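Local coordinates for sensor protein (Geobacter sulfurreducens, PDB 3H7M) that probably works as a transmembrane sensor histidine kinase, this piece being its sensor domain, which resembles periplasmic solute-binding proteins, at residues 22-26 with 35-39; 43-48 with 210-215; 72-78 with 192-198; 98-104 with 179-185; 115-121 with 158-163. One frame throughout, in Å; residues are numbered along the deposited sequence.

The sensor domain has the two-lobed architecture of periplasmic binding proteins, with the long strands 87-103 and 181-198 running through both lobes. Contacts 1, 2 and 3 belong to the first lobe. Contact 1 closes before contact 2 opens, both on helix 36-48, their centres about 16 Å apart; contact 2 spans contact 3, contact 3 spans contact 4 and contact 4 spans contact 5, so the chain goes out to the second lobe and comes back. Contact 3 touches contact 1 through Gln75 and Tyr193. Contacts 4 and 5, centres about 11 Å apart, lie in the second lobe on the same mixed sheet. Contacts 3 and 4, centres about 28 Å apart, share strand 181-198, which ties the lobes together.

Contact 1. Residues 22-26 with 35-39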
# COMPACT_ATOMS: atom_id res chain seq x y z
N PRO A 22 5.37 5.24 -0.93
CA PRO A 22 6.67 4.67 -1.30
C PRO A 22 7.05 3.54 -0.37
O PRO A 22 6.66 3.52 0.78
CB PRO A 22 7.62 5.85 -1.18
CG PRO A 22 7.02 6.61 -0.04
CD PRO A 22 5.56 6.61 -0.42
N PRO A 23 7.83 2.59 -0.87
CA PRO A 23 8.38 2.48 -2.21
C PRO A 23 7.47 1.75 -3.21
O PRO A 23 7.92 1.44 -4.31
CB PRO A 23 9.64 1.69 -1.96
CG PRO A 23 9.17 0.69 -0.98
CD PRO A 23 8.39 1.54 -0.00
N TYR A 24 6.22 1.47 -2.83
CA TYR A 24 5.32 0.77 -3.73
C TYR A 24 4.85 1.62 -4.88
O TYR A 24 4.93 1.19 -6.03
CB TYR A 24 4.11 0.22 -2.97
CG TYR A 24 4.52 -0.78 -1.91
CD1 TYR A 24 5.27 -1.89 -2.23
CD2 TYR A 24 4.21 -0.57 -0.57
CE1 TYR A 24 5.72 -2.78 -1.25
CE2 TYR A 24 4.66 -1.45 0.42
CZ TYR A 24 5.40 -2.54 0.07
OH TYR A 24 5.83 -3.42 1.05
N GLU A 25 4.37 2.81 -4.57
CA GLU A 25 3.91 3.72 -5.60
C GLU A 25 3.92 5.16 -5.10
O GLU A 25 3.57 5.42 -3.95
CB GLU A 25 2.49 3.35 -6.08
CG GLU A 25 1.44 3.24 -4.98
CD GLU A 25 0.16 2.63 -5.49
OE1 GLU A 25 0.23 1.85 -6.45
OE2 GLU A 25 -0.93 2.91 -4.92
N PHE A 26 4.33 6.07 -5.98
CA PHE A 26 4.38 7.48 -5.62
C PHE A 26 4.81 8.35 -6.78
O PHE A 26 5.55 7.92 -7.67
CB PHE A 26 5.35 7.68 -4.45
CG PHE A 26 6.77 7.30 -4.77
CD1 PHE A 26 7.68 8.25 -5.20
CD2 PHE A 26 7.19 5.97 -4.65
CE1 PHE A 26 9.02 7.89 -5.52
CE2 PHE A 26 8.52 5.59 -4.97
CZ PHE A 26 9.43 6.55 -5.41
N GLY A 35 8.02 3.76 -8.44
CA GLY A 35 7.89 2.72 -7.45
C GLY A 35 7.75 1.31 -7.96
O GLY A 35 7.57 1.09 -9.17
N TYR A 36 7.86 0.37 -7.02
CA TYR A 36 7.74 -1.06 -7.27
C TYR A 36 6.47 -1.36 -8.10
O TYR A 36 6.55 -2.00 -9.13
CB TYR A 36 7.70 -1.79 -5.92
CG TYR A 36 7.38 -3.27 -5.96
CD1 TYR A 36 6.15 -3.75 -5.49
CD2 TYR A 36 8.32 -4.19 -6.43
CE1 TYR A 36 5.87 -5.15 -5.47
CE2 TYR A 36 8.06 -5.57 -6.42
CZ TYR A 36 6.83 -6.05 -5.94
OH TYR A 36 6.60 -7.42 -5.86
N ASN A 37 5.32 -0.88 -7.64
CA ASN A 37 4.05 -1.12 -8.33
C ASN A 37 4.12 -0.66 -9.78
O ASN A 37 3.74 -1.39 -10.70
CB ASN A 37 2.89 -0.40 -7.62
CG ASN A 37 2.64 -0.93 -6.18
OD1 ASN A 37 3.28 -1.86 -5.70
ND2 ASN A 37 1.69 -0.32 -5.50
N VAL A 38 4.61 0.55 -9.96
CA VAL A 38 4.73 1.19 -11.27
C VAL A 38 5.60 0.37 -12.22
O VAL A 38 5.22 0.07 -13.35
CB VAL A 38 5.31 2.62 -11.08
CG1 VAL A 38 5.68 3.27 -12.40
CG2 VAL A 38 4.25 3.47 -10.38
N GLU A 39 6.75 -0.02 -11.75
CA GLU A 39 7.65 -0.82 -12.53
C GLU A 39 6.98 -2.16 -12.89
O GLU A 39 7.10 -2.67 -14.01
CB GLU A 39 8.90 -1.05 -11.71
CG GLU A 39 10.16 -1.11 -12.51
CD GLU A 39 11.37 -0.74 -11.69
OE1 GLU A 39 11.30 0.32 -11.02
OE2 GLU A 39 12.38 -1.49 -11.74
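Pro23 O accepts Tyr36 N at 2.9 Å, the first of two backbone bonds that tie a loop to the N-terminus of helix 36-48, the first helix of this periplasmic-binding-protein-like lobe. Next, Tyr24 O takes Asn37 N at 2.7 Å, just after the N-cap residue Gly35, whose positive phi (116°) suits glycine and lets the carbonyls of Pro23 and Tyr24 come close. The Tyr24 ring meets Tyr36 CD1 at its edge, and its other neighbours include Tyr193 and helix 166-175. Tyr24 and Glu25 both face Tyr21, a classic beta bulge at the start of strand 25-27. The Glu25 carboxylate is also bonded to Asp18 N and Gln75. Further on, Phe26 sets CE2 3.8 Å from Gly35 CA. Asn37, its CG anti to the carbonyl carbon (chi1 -63°), carries its amide to Glu25, and ND2 also bonds Tyr193 OH. Asn37 ND2 donates to Glu25 OE1 at 2.8 Å almost straight (173°), from above the carboxylate plane but within the plane of its own amide.

Contact 2. Residues 43-48 with 210-215; sequences AIAEVM and EGLAIL
Helices 43-48 and 210-215 cross nearly at right angles (99°) with their axes 8.9 Å apart at closest approach, and the backbones come nearest where Ile44 CA lies 4.9 Å from Gly211 CA. Gly211 is the low point of its helix surface: Met48 SD reaches its CA at 3.7 Å, and Val47 CG2 and Ile44 CG2 approach the same carbon. The Ile44 side chain lies crosswise on Leu215, Ile44 CG1 being 3.5 Å from Leu215 CD1, while Ile44 CD1 reaches on past Gly211 to the backbone N of Leu212. The fork of Leu215 also straddles Ala43, whose CB has CD1 and CD2 of Leu215 at similar distances. This is an apolar helix-helix crossing within the first lobe of the binding-protein fold: helix 36-48 meets helix 202-218, which follows the long strand 181-198, and Gln220 and Tyr221 of the next helix close over Leu215. At the outer end the Met48 chain bends at chi2 (-49°) and chi3, which brings CE across the extended chain of Glu210, 3.9 Å from its CD. Beside it, the tip of Ile214, CD1, packs on Met48 SD at 4.1 Å and on Val47 CG2 at 4.2 Å.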
# COMPACT_ATOMS: atom_id res chain seq x y z
N ALA A 43 5.94 -3.32 -16.55
CA ALA A 43 6.47 -4.56 -17.09
C ALA A 43 5.32 -5.44 -17.59
O ALA A 43 5.43 -6.06 -18.64
CB ALA A 43 7.30 -5.31 -16.06
N ILE A 44 4.23 -5.48 -16.84
CA ILE A 44 3.07 -6.29 -17.22
C ILE A 44 2.47 -5.75 -18.52
O ILE A 44 2.14 -6.51 -19.43
CB ILE A 44 2.01 -6.26 -16.10
CG1 ILE A 44 2.41 -7.22 -14.97
CG2 ILE A 44 0.64 -6.61 -16.65
CD1 ILE A 44 1.42 -7.24 -13.80
N ALA A 45 2.34 -4.43 -18.60
CA ALA A 45 1.79 -3.77 -19.78
C ALA A 45 2.60 -4.19 -20.97
O ALA A 45 2.08 -4.42 -22.06
CB ALA A 45 1.86 -2.29 -19.63
N GLU A 46 3.89 -4.30 -20.76
CA GLU A 46 4.73 -4.67 -21.86
C GLU A 46 4.56 -6.10 -22.30
O GLU A 46 4.54 -6.35 -23.50
CB GLU A 46 6.19 -4.40 -21.54
CG GLU A 46 7.06 -4.72 -22.70
CD GLU A 46 8.42 -4.12 -22.58
OE1 GLU A 46 9.05 -4.31 -21.52
OE2 GLU A 46 8.87 -3.49 -23.56
N VAL A 47 4.42 -7.06 -21.39
CA VAL A 47 4.28 -8.42 -21.89
C VAL A 47 2.87 -8.72 -22.40
O VAL A 47 2.70 -9.57 -23.26
CB VAL A 47 4.67 -9.49 -20.83
CG1 VAL A 47 6.01 -9.14 -20.18
CG2 VAL A 47 3.58 -9.62 -19.81
N MET A 48 1.88 -8.01 -21.89
CA MET A 48 0.49 -8.23 -22.30
C MET A 48 0.07 -7.33 -23.46
O MET A 48 -1.08 -7.36 -23.90
CB MET A 48 -0.46 -7.98 -21.13
CG MET A 48 -0.20 -8.84 -19.91
SD MET A 48 -0.02 -10.56 -20.34
CE MET A 48 -1.71 -10.89 -20.96
N GLU A 210 -2.32 -12.91 -15.56
CA GLU A 210 -1.48 -13.58 -16.53
C GLU A 210 -0.13 -12.87 -16.65
O GLU A 210 0.93 -13.51 -16.68
CB GLU A 210 -2.22 -13.60 -17.88
CG GLU A 210 -1.77 -14.68 -18.85
CD GLU A 210 -2.55 -14.65 -20.16
OE1 GLU A 210 -3.77 -14.36 -20.14
OE2 GLU A 210 -1.94 -14.92 -21.22
N GLY A 211 -0.17 -11.54 -16.73
CA GLY A 211 1.08 -10.78 -16.80
C GLY A 211 1.94 -11.05 -15.57
O GLY A 211 3.13 -11.32 -15.67
N LEU A 212 1.32 -11.02 -14.39
CA LEU A 212 2.05 -11.27 -13.15
C LEU A 212 2.66 -12.66 -13.19
O LEU A 212 3.85 -12.85 -12.91
CB LEU A 212 1.12 -11.15 -11.94
CG LEU A 212 1.74 -11.28 -10.55
CD1 LEU A 212 2.92 -10.30 -10.36
CD2 LEU A 212 0.64 -10.99 -9.55
N ALA A 213 1.84 -13.63 -13.58
CA ALA A 213 2.32 -15.00 -13.65
C ALA A 213 3.49 -15.09 -14.63
O ALA A 213 4.46 -15.81 -14.38
CB ALA A 213 1.18 -15.93 -14.09
N ILE A 214 3.41 -14.35 -15.73
CA ILE A 214 4.49 -14.39 -16.71
C ILE A 214 5.77 -13.82 -16.13
O ILE A 214 6.84 -14.45 -16.23
CB ILE A 214 4.12 -13.64 -17.99
CG1 ILE A 214 3.02 -14.39 -18.74
CG2 ILE A 214 5.33 -13.48 -18.84
CD1 ILE A 214 2.57 -13.70 -20.00
N LEU A 215 5.68 -12.62 -15.55
CA LEU A 215 6.87 -12.01 -14.90
C LEU A 215 7.52 -12.98 -13.89
O LEU A 215 8.74 -13.07 -13.81
CB LEU A 215 6.49 -10.72 -14.17
CG LEU A 215 6.03 -9.60 -15.11
CD1 LEU A 215 5.67 -8.35 -14.33
CD2 LEU A 215 7.12 -9.34 -16.14

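Contact 3. Residues 72-78 with 192-198; sequences DVLQGIS and RYGYAVR
With CG anti to the backbone N (chi1 -172°), the side chain of Tyr193 is laid over the backbone of Gly76, whereas Tyr195 has CG anti to its carbonyl carbon (chi1 -61°), which sets its ring against Gln75. One face of the Tyr193 ring carries Gly76 C, 3.1 Å above the plane and offset toward the rim, and Ser78 OG lies at the edge of that ring. Over the centre of the Tyr195 ring is Gln75 O, which also accepts from His93 NE2, while Gln75 CB lies 3.5 Å from Tyr195 CE2. The antiparallel strands pair in two blocks: Leu74 N donates to Ala196 O at 2.9 Å and Ala196 N returns to Leu74 O, then Ile77 and Gly194 also exchange two backbone bonds. The pairing slips by one residue between them, a beta bulge where the chain turns at Gln75 and Gly76. Ile77 CG2 packs tightly on Ala196 CB at 3.4 Å. At the far end a water joins Asp72 O to Arg198 N. A long salt bridge of 3.7 Å links Asp72 OD1 with Arg198 NH2; Asp72 OD2 accepts from Val14 N, and Arg198 NH1 donates to Val71 O and Leu66 O. Strand 13-18 lies beside strand 73-78, the Tyr193 ring meets Tyr24, Tyr193 OH and Tyr195 OH bond Asn37 ND2 and Thr41 OG1 of helix 36-48 respectively, and helix 202-218 covers Val73 and Val197.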
# COMPACT_ATOMS: atom_id res chain seq x y z
N ASP A 72 -9.30 2.08 -14.28
CA ASP A 72 -9.68 0.72 -14.56
C ASP A 72 -9.10 -0.33 -13.63
O ASP A 72 -9.58 -1.46 -13.61
CB ASP A 72 -9.34 0.41 -16.01
CG ASP A 72 -9.82 1.51 -16.95
OD1 ASP A 72 -11.04 1.78 -16.96
OD2 ASP A 72 -8.98 2.10 -17.66
N VAL A 73 -8.10 0.05 -12.85
CA VAL A 73 -7.44 -0.90 -11.96
C VAL A 73 -6.55 -0.22 -10.92
O VAL A 73 -6.05 0.89 -11.12
CB VAL A 73 -6.57 -1.87 -12.78
CG1 VAL A 73 -5.64 -1.08 -13.67
CG2 VAL A 73 -5.77 -2.78 -11.87
N LEU A 74 -6.36 -0.90 -9.79
CA LEU A 74 -5.52 -0.39 -8.73
C LEU A 74 -4.37 -1.38 -8.69
O LEU A 74 -4.60 -2.59 -8.55
CB LEU A 74 -6.26 -0.36 -7.40
CG LEU A 74 -7.50 0.54 -7.36
CD1 LEU A 74 -7.98 0.62 -5.93
CD2 LEU A 74 -7.19 1.95 -7.88
N GLN A 75 -3.15 -0.86 -8.82
CA GLN A 75 -1.95 -1.70 -8.83
C GLN A 75 -1.48 -2.19 -7.49
O GLN A 75 -0.73 -3.15 -7.41
CB GLN A 75 -0.78 -0.97 -9.52
CG GLN A 75 -0.74 0.54 -9.29
CD GLN A 75 0.57 1.19 -9.74
OE1 GLN A 75 1.19 0.78 -10.73
NE2 GLN A 75 0.99 2.22 -9.01
N GLY A 76 -1.92 -1.53 -6.42
CA GLY A 76 -1.46 -1.95 -5.11
C GLY A 76 -2.47 -1.81 -4.00
O GLY A 76 -2.59 -0.76 -3.37
N ILE A 77 -3.20 -2.88 -3.73
CA ILE A 77 -4.19 -2.83 -2.69
C ILE A 77 -4.21 -4.13 -1.91
O ILE A 77 -4.07 -5.23 -2.48
CB ILE A 77 -5.57 -2.54 -3.27
CG1 ILE A 77 -6.60 -2.56 -2.15
CG2 ILE A 77 -5.90 -3.56 -4.34
CD1 ILE A 77 -7.98 -2.12 -2.59
N SER A 78 -4.35 -3.99 -0.60
CA SER A 78 -4.38 -5.12 0.31
C SER A 78 -5.73 -5.82 0.27
O SER A 78 -6.77 -5.19 0.18
CB SER A 78 -4.08 -4.65 1.73
OG SER A 78 -2.70 -4.38 1.91
N ARG A 192 -1.90 -9.30 1.98
CA ARG A 192 -1.68 -9.78 0.61
C ARG A 192 -2.00 -8.55 -0.22
O ARG A 192 -3.14 -8.09 -0.23
CB ARG A 192 -2.63 -10.93 0.29
CG ARG A 192 -2.66 -12.01 1.36
CD ARG A 192 -3.37 -13.26 0.86
NE ARG A 192 -2.45 -14.16 0.17
CZ ARG A 192 -2.82 -15.06 -0.74
NH1 ARG A 192 -4.11 -15.16 -1.06
NH2 ARG A 192 -1.92 -15.84 -1.32
N TYR A 193 -1.00 -8.04 -0.92
CA TYR A 193 -1.10 -6.79 -1.70
C TYR A 193 -0.93 -7.00 -3.22
O TYR A 193 0.04 -7.63 -3.67
CB TYR A 193 -0.02 -5.85 -1.14
CG TYR A 193 -0.00 -4.42 -1.61
CD1 TYR A 193 -0.77 -3.44 -0.96
CD2 TYR A 193 0.88 -4.02 -2.61
CE1 TYR A 193 -0.65 -2.09 -1.31
CE2 TYR A 193 1.03 -2.66 -2.96
CZ TYR A 193 0.26 -1.71 -2.32
OH TYR A 193 0.39 -0.40 -2.72
N GLY A 194 -1.86 -6.47 -4.01
CA GLY A 194 -1.73 -6.68 -5.45
C GLY A 194 -2.70 -5.89 -6.28
O GLY A 194 -3.26 -4.89 -5.82
N TYR A 195 -2.90 -6.30 -7.53
CA TYR A 195 -3.84 -5.55 -8.35
C TYR A 195 -5.27 -5.90 -8.00
O TYR A 195 -5.54 -6.92 -7.36
CB TYR A 195 -3.63 -5.82 -9.84
CG TYR A 195 -2.27 -5.44 -10.36
CD1 TYR A 195 -1.18 -6.30 -10.19
CD2 TYR A 195 -2.06 -4.22 -10.98
CE1 TYR A 195 0.07 -5.95 -10.63
CE2 TYR A 195 -0.80 -3.86 -11.44
CZ TYR A 195 0.26 -4.73 -11.25
OH TYR A 195 1.52 -4.36 -11.67
N ALA A 196 -6.18 -5.03 -8.42
CA ALA A 196 -7.60 -5.19 -8.21
C ALA A 196 -8.35 -4.38 -9.27
O ALA A 196 -7.90 -3.30 -9.68
CB ALA A 196 -7.97 -4.73 -6.83
N VAL A 197 -9.48 -4.92 -9.72
CA VAL A 197 -10.34 -4.30 -10.74
C VAL A 197 -11.80 -4.40 -10.30
O VAL A 197 -12.11 -5.14 -9.37
CB VAL A 197 -10.21 -5.01 -12.10
CG1 VAL A 197 -8.96 -4.54 -12.81
CG2 VAL A 197 -10.16 -6.52 -11.89
N ARG A 198 -12.68 -3.65 -10.97
CA ARG A 198 -14.12 -3.66 -10.64
C ARG A 198 -14.71 -5.06 -10.60
O ARG A 198 -14.39 -5.90 -11.43
CB ARG A 198 -14.91 -2.83 -11.66
CG ARG A 198 -14.83 -1.33 -11.46
CD ARG A 198 -15.71 -0.57 -12.45
NE ARG A 198 -15.23 -0.71 -13.82
CZ ARG A 198 -14.09 -0.20 -14.27
NH1 ARG A 198 -13.30 0.48 -13.46
NH2 ARG A 198 -13.73 -0.39 -15.54
O HOH W 1 -11.99 -2.83 -13.34

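Contact 4. Residues 98-104 with 179-185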
# COMPACT_ATOMS: atom_id res chain seq x y z
N HIS A 98 3.00 -5.03 8.92
CA HIS A 98 2.83 -3.75 9.59
C HIS A 98 3.79 -3.70 10.76
O HIS A 98 4.48 -4.66 11.08
CB HIS A 98 1.43 -3.55 10.12
CG HIS A 98 0.44 -3.17 9.08
ND1 HIS A 98 -0.12 -4.09 8.23
CD2 HIS A 98 -0.10 -1.97 8.76
CE1 HIS A 98 -0.97 -3.47 7.42
NE2 HIS A 98 -0.97 -2.18 7.72
N ALA A 99 3.82 -2.55 11.41
CA ALA A 99 4.70 -2.43 12.54
C ALA A 99 4.25 -1.30 13.41
O ALA A 99 3.50 -0.42 12.97
CB ALA A 99 6.11 -2.20 12.07
N ILE A 100 4.64 -1.36 14.67
CA ILE A 100 4.33 -0.28 15.58
C ILE A 100 5.63 0.53 15.68
O ILE A 100 6.72 -0.00 15.92
CB ILE A 100 3.93 -0.79 16.97
CG1 ILE A 100 2.58 -1.51 16.89
CG2 ILE A 100 3.86 0.40 17.93
CD1 ILE A 100 2.23 -2.24 18.18
N PHE A 101 5.47 1.82 15.48
CA PHE A 101 6.55 2.79 15.50
C PHE A 101 6.40 3.68 16.74
O PHE A 101 5.27 3.99 17.17
CB PHE A 101 6.47 3.66 14.23
CG PHE A 101 6.86 2.93 12.97
CD1 PHE A 101 8.20 2.85 12.58
CD2 PHE A 101 5.89 2.30 12.19
CE1 PHE A 101 8.57 2.17 11.43
CE2 PHE A 101 6.26 1.62 11.03
CZ PHE A 101 7.60 1.56 10.66
N ALA A 102 7.53 4.11 17.29
CA ALA A 102 7.56 4.98 18.46
C ALA A 102 8.84 5.81 18.48
O ALA A 102 9.82 5.44 17.82
CB ALA A 102 7.49 4.14 19.73
N ARG A 103 8.85 6.90 19.24
CA ARG A 103 10.05 7.71 19.38
C ARG A 103 10.95 6.85 20.25
O ARG A 103 10.44 6.09 21.07
CB ARG A 103 9.75 9.05 20.05
CG ARG A 103 8.81 9.92 19.22
CD ARG A 103 8.58 11.28 19.87
NE ARG A 103 7.99 11.14 21.19
CZ ARG A 103 6.70 10.94 21.43
NH1 ARG A 103 5.82 10.88 20.43
NH2 ARG A 103 6.29 10.81 22.68
N ARG A 104 12.27 6.93 20.03
CA ARG A 104 13.26 6.14 20.77
C ARG A 104 13.14 6.20 22.28
O ARG A 104 13.22 5.18 22.97
CB ARG A 104 14.67 6.56 20.40
CG ARG A 104 15.14 6.02 19.10
CD ARG A 104 16.57 6.39 18.81
NE ARG A 104 16.96 5.86 17.51
CZ ARG A 104 16.33 6.17 16.38
NH1 ARG A 104 15.30 7.00 16.41
NH2 ARG A 104 16.71 5.62 15.23
N THR A 179 14.37 10.81 12.30
CA THR A 179 15.36 9.97 12.96
C THR A 179 15.19 9.67 14.43
O THR A 179 16.05 9.02 15.02
CB THR A 179 16.78 10.49 12.69
OG1 THR A 179 16.96 11.79 13.28
CG2 THR A 179 17.02 10.58 11.18
N ASN A 180 14.09 10.12 15.03
CA ASN A 180 13.83 9.78 16.43
C ASN A 180 12.84 8.59 16.44
O ASN A 180 12.48 8.10 17.52
CB ASN A 180 13.24 10.99 17.19
CG ASN A 180 12.04 11.59 16.50
OD1 ASN A 180 11.96 11.57 15.28
ND2 ASN A 180 11.10 12.14 17.28
N LEU A 181 12.40 8.13 15.27
CA LEU A 181 11.45 7.00 15.20
C LEU A 181 12.12 5.64 15.03
O LEU A 181 13.10 5.52 14.30
CB LEU A 181 10.43 7.17 14.06
CG LEU A 181 9.64 8.47 14.03
CD1 LEU A 181 8.65 8.50 12.91
CD2 LEU A 181 8.93 8.65 15.36
N VAL A 182 11.58 4.64 15.70
CA VAL A 182 12.08 3.26 15.59
C VAL A 182 10.86 2.38 15.53
O VAL A 182 9.80 2.71 16.06
CB VAL A 182 12.89 2.78 16.82
CG1 VAL A 182 14.22 3.48 16.89
CG2 VAL A 182 12.08 3.01 18.10
N PRO A 183 10.98 1.25 14.84
CA PRO A 183 9.85 0.32 14.74
C PRO A 183 10.01 -0.58 15.94
O PRO A 183 11.02 -1.28 16.03
CB PRO A 183 10.13 -0.42 13.44
CG PRO A 183 11.65 -0.45 13.37
CD PRO A 183 12.04 0.94 13.86
N VAL A 184 9.07 -0.57 16.87
CA VAL A 184 9.19 -1.43 18.05
C VAL A 184 8.50 -2.78 17.89
O VAL A 184 9.10 -3.83 18.14
CB VAL A 184 8.64 -0.75 19.33
CG1 VAL A 184 7.20 -0.37 19.16
CG2 VAL A 184 8.79 -1.70 20.51
N ALA A 185 7.24 -2.76 17.47
CA ALA A 185 6.50 -4.00 17.27
C ALA A 185 6.52 -4.28 15.78
O ALA A 185 5.88 -3.58 14.99
CB ALA A 185 5.06 -3.84 17.76
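The Arg104 guanidinium lies between Val182 and the loop just before strand 181-198: Val182 CG1 sits 3.4 Å above the centre of one face, while Thr179 O on the opposite side is close but not hydrogen-bonded, and doubtful in detail. The arginine chain runs extended from CG to NE, and its CG also rests on Val182 CG1. The backbone N of Arg104 donates to Asn180 O at 2.8 Å. Nearby, Arg103 runs alongside Asn180, its guanidinium turned 37° from the amide; Arg103 NH1 is bonded to the carbonyls of Leu154 and Cys159, and Asn180 ND2 to that of Ala155. The Phe101 ring sets CE1 3.6 Å from Pro183 CB and is packed by helices 147-155 and 166-175. Ala102 and Val182 exchange two backbone bonds as an antiparallel hydrogen-bonded pair. Ile100 O then accepts from both Val184 N and Ala185 N, at 2.6 and 3.2 Å respectively, and Ile100 N returns a bond to Ala185 O. Ile100 and Ala185 share a face, where Ile100, its CG1 anti to the carbonyl carbon (chi1 -68°), holds CD1 tight against Ala185 CB at 3.3 Å. Ile100 CG2 lies alongside Val184 CG1. The double acceptor marks a classic beta bulge, placed where the two long strands of a periplasmic-binding-protein fold pair, strand 87-103 entering the second lobe and strand 181-198 returning from it.

Contact 5. Residues 115-121 with 158-163; sequences LRGRKVA and GCDYAV
Lys119 O takes two donors from the opposite segment, Tyr161 N and Asp160 N, both at 3.0 Å: Tyr161 N roughly in line with the carbonyl, though its N-H is bent (142°), Asp160 N from above the carbonyl plane. In return, the backbone N of Lys119 donates to Asp160 OD2 at 2.9 Å, on the anti side of the carboxylate. From here two parallel strands run on: Ala121 N bonds to Tyr161 O and Val163 N to Ala121 O. Lys119 has CG anti to the backbone N (chi1 -162°), which sends its fully extended chain along Cys159, CD 3.7 Å from Cys159 CA, to end with NZ donating to Gly158 O at 3.2 Å. Behind it Cys159 SG touches Ala121 CB. On the other side Arg118 CD comes within 3.3 Å of Tyr161 CE2, the guanidinium and ring planes 58° apart, and Leu115 CD1 lies over one face of the ring. Leu115 and Arg118 are brought together by a type II turn, in which Gly117 adopts a backbone conformation that suits glycine. Further out, Ala121 packs on helix 147-155, and Tyr161 lies on Ile100 and Ala102. Strand 120-123 thus sits between strands 161-165 and 141-144, and helix 147-155 makes the beta-alpha-beta crossover that passes over it.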
# COMPACT_ATOMS: atom_id res chain seq x y z
N LEU A 115 -1.35 -1.02 23.04
CA LEU A 115 -1.73 0.30 22.54
C LEU A 115 -3.09 0.75 23.03
O LEU A 115 -3.54 1.85 22.69
CB LEU A 115 -1.71 0.30 21.01
CG LEU A 115 -0.38 0.61 20.30
CD1 LEU A 115 0.78 -0.20 20.90
CD2 LEU A 115 -0.52 0.33 18.82
N ARG A 116 -3.76 -0.10 23.80
CA ARG A 116 -5.07 0.26 24.33
C ARG A 116 -4.85 1.39 25.32
O ARG A 116 -3.98 1.29 26.20
CB ARG A 116 -5.72 -0.94 25.04
CG ARG A 116 -6.49 -1.89 24.12
CD ARG A 116 -8.01 -1.65 24.20
NE ARG A 116 -8.75 -2.42 23.20
CZ ARG A 116 -8.62 -3.73 23.01
NH1 ARG A 116 -7.77 -4.44 23.76
NH2 ARG A 116 -9.34 -4.33 22.05
N GLY A 117 -5.62 2.46 25.17
CA GLY A 117 -5.48 3.59 26.07
C GLY A 117 -4.46 4.63 25.63
O GLY A 117 -4.33 5.68 26.25
N ARG A 118 -3.71 4.33 24.56
CA ARG A 118 -2.71 5.25 24.07
C ARG A 118 -3.12 5.91 22.77
O ARG A 118 -3.94 5.39 22.03
CB ARG A 118 -1.38 4.52 23.92
CG ARG A 118 -0.89 4.05 25.27
CD ARG A 118 0.40 3.26 25.20
NE ARG A 118 0.82 2.83 26.53
CZ ARG A 118 0.95 3.66 27.57
NH1 ARG A 118 0.69 4.95 27.43
NH2 ARG A 118 1.33 3.18 28.75
N LYS A 119 -2.58 7.10 22.52
CA LYS A 119 -2.93 7.84 21.32
C LYS A 119 -2.15 7.21 20.16
O LYS A 119 -0.94 7.03 20.25
CB LYS A 119 -2.58 9.31 21.52
CG LYS A 119 -3.26 10.24 20.54
CD LYS A 119 -2.79 11.68 20.70
CE LYS A 119 -3.60 12.62 19.82
NZ LYS A 119 -3.22 14.05 19.99
N VAL A 120 -2.85 6.89 19.08
CA VAL A 120 -2.25 6.21 17.94
C VAL A 120 -2.60 6.76 16.57
O VAL A 120 -3.78 6.91 16.24
CB VAL A 120 -2.64 4.76 17.93
CG1 VAL A 120 -2.07 4.08 16.71
CG2 VAL A 120 -2.17 4.10 19.22
N ALA A 121 -1.57 7.04 15.76
CA ALA A 121 -1.84 7.55 14.43
C ALA A 121 -1.77 6.42 13.41
O ALA A 121 -1.03 5.42 13.60
CB ALA A 121 -0.83 8.64 14.06
N GLY A 158 3.28 14.44 18.71
CA GLY A 158 1.86 14.72 18.57
C GLY A 158 0.91 13.55 18.84
O GLY A 158 -0.31 13.73 18.74
N CYS A 159 1.45 12.38 19.16
CA CYS A 159 0.65 11.19 19.46
C CYS A 159 1.62 10.24 20.15
O CYS A 159 2.81 10.56 20.25
CB CYS A 159 0.05 10.57 18.19
SG CYS A 159 1.19 10.09 16.85
N ASP A 160 1.15 9.09 20.64
CA ASP A 160 2.06 8.19 21.35
C ASP A 160 2.70 7.09 20.54
O ASP A 160 3.82 6.67 20.84
CB ASP A 160 1.36 7.54 22.56
CG ASP A 160 0.80 8.57 23.53
OD1 ASP A 160 1.53 9.52 23.89
OD2 ASP A 160 -0.38 8.41 23.93
N TYR A 161 1.98 6.59 19.56
CA TYR A 161 2.49 5.51 18.72
C TYR A 161 1.86 5.69 17.39
O TYR A 161 0.92 6.49 17.23
CB TYR A 161 2.09 4.14 19.24
CG TYR A 161 2.74 3.78 20.54
CD1 TYR A 161 4.01 3.22 20.57
CD2 TYR A 161 2.11 4.06 21.76
CE1 TYR A 161 4.64 2.93 21.77
CE2 TYR A 161 2.73 3.77 22.98
CZ TYR A 161 4.00 3.21 22.98
OH TYR A 161 4.63 2.92 24.16
N ALA A 162 2.40 4.97 16.42
CA ALA A 162 1.84 4.99 15.08
C ALA A 162 1.99 3.57 14.57
O ALA A 162 2.96 2.88 14.91
CB ALA A 162 2.58 5.96 14.17
N VAL A 163 1.01 3.14 13.78
CA VAL A 163 1.02 1.80 13.19
C VAL A 163 0.89 1.98 11.68
O VAL A 163 -0.11 2.50 11.19
CB VAL A 163 -0.16 0.95 13.72
CG1 VAL A 163 -0.37 -0.27 12.83
CG2 VAL A 163 0.12 0.50 15.17